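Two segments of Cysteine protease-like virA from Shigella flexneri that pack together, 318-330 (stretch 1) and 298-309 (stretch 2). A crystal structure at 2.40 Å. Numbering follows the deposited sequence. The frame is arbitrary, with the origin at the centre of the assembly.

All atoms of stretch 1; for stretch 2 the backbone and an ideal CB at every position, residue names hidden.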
# COMPACT_ATOMS: atom_id res chain seq x y z
N ILE A 318 -13.83 1.15 3.14
CA ILE A 318 -12.78 0.57 2.31
C ILE A 318 -12.02 -0.51 3.08
O ILE A 318 -11.79 -0.40 4.27
CB ILE A 318 -11.76 1.64 1.85
CG1 ILE A 318 -12.34 2.51 0.74
CG2 ILE A 318 -10.47 0.99 1.38
CD1 ILE A 318 -11.60 3.84 0.55
N ASN A 319 -11.65 -1.58 2.38
CA ASN A 319 -10.73 -2.57 2.92
C ASN A 319 -9.37 -2.35 2.28
O ASN A 319 -9.15 -2.73 1.14
CB ASN A 319 -11.26 -3.98 2.66
CG ASN A 319 -10.26 -5.07 3.06
OD1 ASN A 319 -9.40 -4.87 3.92
ND2 ASN A 319 -10.40 -6.24 2.45
N LYS A 320 -8.48 -1.68 3.01
CA LYS A 320 -7.13 -1.50 2.52
C LYS A 320 -6.33 -2.80 2.61
O LYS A 320 -6.15 -3.38 3.68
CB LYS A 320 -6.43 -0.40 3.30
CG LYS A 320 -5.04 -0.08 2.81
CD LYS A 320 -4.47 1.01 3.69
CE LYS A 320 -3.07 1.39 3.32
NZ LYS A 320 -2.74 2.67 4.05
N ILE A 321 -5.87 -3.28 1.46
CA ILE A 321 -5.01 -4.43 1.43
C ILE A 321 -3.71 -3.95 0.86
O ILE A 321 -3.67 -3.53 -0.29
CB ILE A 321 -5.58 -5.53 0.51
CG1 ILE A 321 -6.97 -5.94 0.97
CG2 ILE A 321 -4.66 -6.72 0.47
CD1 ILE A 321 -7.58 -7.01 0.12
N GLU A 322 -2.66 -3.97 1.66
CA GLU A 322 -1.36 -3.51 1.21
C GLU A 322 -0.35 -4.65 1.08
O GLU A 322 -0.25 -5.51 1.97
CB GLU A 322 -0.83 -2.46 2.17
CG GLU A 322 0.64 -2.13 2.00
CD GLU A 322 1.06 -1.03 2.95
OE1 GLU A 322 0.26 -0.66 3.83
OE2 GLU A 322 2.19 -0.51 2.84
N THR A 323 0.39 -4.67 -0.02
CA THR A 323 1.50 -5.58 -0.19
C THR A 323 2.77 -4.79 -0.41
O THR A 323 2.82 -3.89 -1.25
CB THR A 323 1.32 -6.47 -1.40
OG1 THR A 323 -0.03 -6.96 -1.42
CG2 THR A 323 2.32 -7.64 -1.36
N SER A 324 3.81 -5.14 0.35
CA SER A 324 5.12 -4.54 0.21
C SER A 324 6.18 -5.62 -0.09
O SER A 324 6.08 -6.75 0.40
CB SER A 324 5.50 -3.83 1.49
OG SER A 324 5.66 -4.80 2.51
N TYR A 325 7.19 -5.23 -0.86
CA TYR A 325 8.26 -6.11 -1.26
C TYR A 325 9.43 -5.34 -1.88
O TYR A 325 9.32 -4.15 -2.23
CB TYR A 325 7.75 -7.11 -2.29
CG TYR A 325 7.02 -6.46 -3.42
CD1 TYR A 325 7.66 -6.13 -4.59
CD2 TYR A 325 5.67 -6.19 -3.32
CE1 TYR A 325 6.96 -5.54 -5.63
CE2 TYR A 325 4.97 -5.60 -4.34
CZ TYR A 325 5.61 -5.28 -5.49
OH TYR A 325 4.88 -4.70 -6.51
N LEU A 326 10.55 -6.05 -2.03
CA LEU A 326 11.75 -5.54 -2.66
C LEU A 326 11.87 -6.08 -4.09
O LEU A 326 11.66 -7.27 -4.33
CB LEU A 326 12.96 -6.05 -1.88
CG LEU A 326 14.02 -5.08 -1.40
CD1 LEU A 326 13.40 -4.05 -0.46
CD2 LEU A 326 15.09 -5.88 -0.69
N VAL A 327 12.23 -5.21 -5.02
CA VAL A 327 12.58 -5.65 -6.36
C VAL A 327 14.07 -5.43 -6.60
O VAL A 327 14.53 -4.28 -6.60
CB VAL A 327 11.80 -4.88 -7.44
CG1 VAL A 327 12.17 -5.44 -8.82
CG2 VAL A 327 10.30 -4.96 -7.18
N HIS A 328 14.81 -6.52 -6.80
CA HIS A 328 16.27 -6.48 -6.94
C HIS A 328 16.72 -5.81 -8.26
O HIS A 328 15.98 -5.76 -9.24
CB HIS A 328 16.87 -7.89 -6.78
CG HIS A 328 16.79 -8.74 -8.02
ND1 HIS A 328 15.85 -9.75 -8.18
CD2 HIS A 328 17.51 -8.72 -9.16
CE1 HIS A 328 16.01 -10.31 -9.37
NE2 HIS A 328 17.00 -9.70 -9.99
N ALA A 329 17.94 -5.30 -8.26
CA ALA A 329 18.49 -4.51 -9.37
C ALA A 329 18.43 -5.11 -10.78
O ALA A 329 18.25 -4.40 -11.77
CB ALA A 329 19.91 -4.12 -9.05
N GLY A 330 18.62 -6.41 -10.90
CA GLY A 330 18.62 -6.97 -12.25
C GLY A 330 17.29 -7.51 -12.77
O GLY A 330 17.28 -8.26 -13.75
N UNK A 298 21.11 -0.82 -8.39
CA UNK A 298 19.99 -0.09 -7.74
C UNK A 298 18.65 -0.84 -7.63
O UNK A 298 18.05 -1.20 -8.63
CB UNK A 298 19.74 1.21 -8.51
N UNK A 299 18.18 -1.02 -6.38
CA UNK A 299 16.99 -1.82 -6.06
C UNK A 299 15.81 -0.97 -5.56
O UNK A 299 15.98 0.19 -5.20
CB UNK A 299 17.35 -2.87 -5.00
N UNK A 300 14.61 -1.57 -5.52
CA UNK A 300 13.39 -0.81 -5.19
C UNK A 300 12.54 -1.46 -4.10
O UNK A 300 12.37 -2.67 -4.05
CB UNK A 300 12.54 -0.64 -6.45
N UNK A 301 12.03 -0.62 -3.21
CA UNK A 301 11.00 -1.06 -2.28
C UNK A 301 9.66 -0.61 -2.83
O UNK A 301 9.47 0.57 -3.16
CB UNK A 301 11.24 -0.51 -0.87
N UNK A 302 8.74 -1.55 -2.96
CA UNK A 302 7.39 -1.23 -3.42
C UNK A 302 6.38 -1.42 -2.29
O UNK A 302 6.43 -2.40 -1.54
CB UNK A 302 7.01 -2.10 -4.62
N UNK A 303 5.46 -0.47 -2.18
CA UNK A 303 4.26 -0.65 -1.39
C UNK A 303 3.07 -0.47 -2.31
O UNK A 303 2.85 0.63 -2.82
CB UNK A 303 4.21 0.33 -0.21
N UNK A 304 2.32 -1.55 -2.54
CA UNK A 304 1.17 -1.51 -3.43
C UNK A 304 -0.12 -1.78 -2.66
O UNK A 304 -0.37 -2.91 -2.23
CB UNK A 304 1.34 -2.53 -4.56
N UNK A 305 -0.94 -0.76 -2.49
CA UNK A 305 -2.19 -0.93 -1.76
C UNK A 305 -3.37 -0.93 -2.69
O UNK A 305 -3.52 -0.05 -3.53
CB UNK A 305 -2.36 0.17 -0.71
N UNK A 306 -4.22 -1.93 -2.55
CA UNK A 306 -5.47 -1.92 -3.27
C UNK A 306 -6.57 -1.45 -2.30
O UNK A 306 -6.45 -1.64 -1.09
CB UNK A 306 -5.78 -3.30 -3.85
N UNK A 307 -7.61 -0.81 -2.81
CA UNK A 307 -8.62 -0.19 -1.94
C UNK A 307 -10.05 -0.63 -2.28
O UNK A 307 -10.89 0.22 -2.59
CB UNK A 307 -8.52 1.33 -2.04
N UNK A 308 -10.33 -1.94 -2.22
CA UNK A 308 -11.69 -2.37 -2.54
C UNK A 308 -12.69 -1.74 -1.57
O UNK A 308 -12.36 -1.54 -0.42
CB UNK A 308 -11.80 -3.90 -2.50
N UNK A 309 -13.89 -1.45 -2.05
CA UNK A 309 -14.92 -0.90 -1.18
C UNK A 309 -15.41 -1.97 -0.20
O UNK A 309 -15.39 -3.16 -0.52
CB UNK A 309 -16.09 -0.35 -2.01

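The two segments run antiparallel, their axes at 163° and 4.5 Å apart at closest approach, and the extended strand backbone of stretch 2 puts the side chains of 300-306 on alternate faces of the sheet. At position 298, before the paired region, the CB points away from stretch 1 and little constrains the choice; it is Arg298, t at chi1 and chi2 with a turn at chi3 (51°), whose carbonyl receives a CA-H...O contact from Ala329 (CA to Arg298 O, 3.4 Å). At 299 the ideal CB lies 3.5 Å from Val327 O, which favours a small residue without excluding a larger one that turns aside. Ala299 fits.

Position 300 pairs with Val327 through two backbone hydrogen bonds (the amide N of 300 to Val327 O, 2.9 Å; Val327 N to the carbonyl O of 300, 2.7 Å). Beta-branched or aromatic residues would suit the extended backbone; Tyr300 takes the m rotamer. Position 301 shares its face with Leu326, whose CD1 is 4.2 Å from the ideal CB, so an aliphatic chain or the methylenes of a longer polar one would serve. In Glu301 the methylene CG meets Leu326 CD1 at 3.4 Å.

At 302 the ideal CB sits 3.6 Å from Tyr325 CZ, with Val327 CG2 at 5.1 Å. A beta-branched residue such as valine or isoleucine, or possibly threonine, is expected. The residue is Val302: its CB lies over the face of the Tyr325 ring, 3.8 Å from the centroid, and its CG2 reaches Val327 CG2 at 4.0 Å.

Position 303 faces a carboxylate, Glu322 OE2, 3.8 Å from the ideal CB. A short donor, serine or threonine, would answer it, and a longer basic chain might also. Ser303, in the t rotamer, donates from OG to Glu322 OE2 at 2.9 Å. At 304 the ideal CB lies 3.9 Å from Thr323 O and 4.6 Å from Tyr325 OH, and small or polar residues are plausible; Ser304 is found, and its carbonyl O accepts from a water (3.1 Å) that also hydrogen-bonds Thr323 OG1 (2.7 Å), bridging the strands.

At 305 the ideal CB lies 4.2 Å from Glu322 CB and 4.3 Å from Lys320 CE, where a small side chain packs easily; Ser305 places OG 3.2 Å from Glu322 CB. At 306 the CB shares a face with Ile321, so an aliphatic residue would suit, though others could; Ile306 sets CG2 3.7 Å from Ile321 CB, while the end of its side chain leads away from stretch 1.

At 307 the ideal CB is 4.0 Å from Ile318 CG2, inviting an apolar residue; Leu307, m at chi1, sets CB 3.9 Å from Ile318 CG2 and CD2 4.1 Å from Lys320 CG. At 308, phi of -61° and an amide without a partner across the strands permit proline; Pro308 accepts from Asn319 N at its O (2.9 Å). Position 309 points away and is loosely specified; it is Ser309.

Stretch 2 (298-309) RAYEVSSSILPS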
# COMPACT_ATOMS: atom_id res chain seq x y z
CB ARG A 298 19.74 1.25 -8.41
CG ARG A 298 18.59 2.02 -7.76
CD ARG A 298 18.47 3.43 -8.30
NE ARG A 298 18.43 3.42 -9.76
CZ ARG A 298 18.14 4.48 -10.50
NH1 ARG A 298 17.85 5.64 -9.92
NH2 ARG A 298 18.14 4.39 -11.83
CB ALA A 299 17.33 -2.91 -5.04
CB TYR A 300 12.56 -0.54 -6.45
CG TYR A 300 13.34 0.27 -7.47
CD1 TYR A 300 13.98 -0.35 -8.56
CD2 TYR A 300 13.47 1.66 -7.33
CE1 TYR A 300 14.71 0.39 -9.47
CE2 TYR A 300 14.20 2.40 -8.24
CZ TYR A 300 14.82 1.76 -9.30
OH TYR A 300 15.55 2.49 -10.21
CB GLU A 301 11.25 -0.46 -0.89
CG GLU A 301 12.67 -0.73 -0.39
CD GLU A 301 13.10 0.14 0.80
OE1 GLU A 301 13.97 -0.32 1.57
OE2 GLU A 301 12.57 1.26 0.96
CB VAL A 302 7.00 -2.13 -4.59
CG1 VAL A 302 5.58 -1.85 -5.05
CG2 VAL A 302 8.00 -1.98 -5.72
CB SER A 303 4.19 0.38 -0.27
OG SER A 303 2.86 0.45 0.22
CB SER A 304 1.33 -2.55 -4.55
OG SER A 304 0.31 -2.45 -5.53
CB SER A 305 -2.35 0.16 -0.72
OG SER A 305 -1.29 0.07 0.20
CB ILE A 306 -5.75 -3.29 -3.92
CG1 ILE A 306 -6.79 -3.15 -5.04
CG2 ILE A 306 -6.20 -4.32 -2.88
CD1 ILE A 306 -6.89 -4.37 -5.94
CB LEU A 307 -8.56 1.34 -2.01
CG LEU A 307 -7.26 2.12 -1.74
CD1 LEU A 307 -7.43 3.61 -2.05
CD2 LEU A 307 -6.79 1.95 -0.31
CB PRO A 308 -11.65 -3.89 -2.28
CG PRO A 308 -10.46 -4.07 -1.38
CD PRO A 308 -9.48 -3.09 -1.89
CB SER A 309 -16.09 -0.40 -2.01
OG SER A 309 -16.77 -1.50 -2.55
O HOH W 1 -2.07 -5.48 -2.42
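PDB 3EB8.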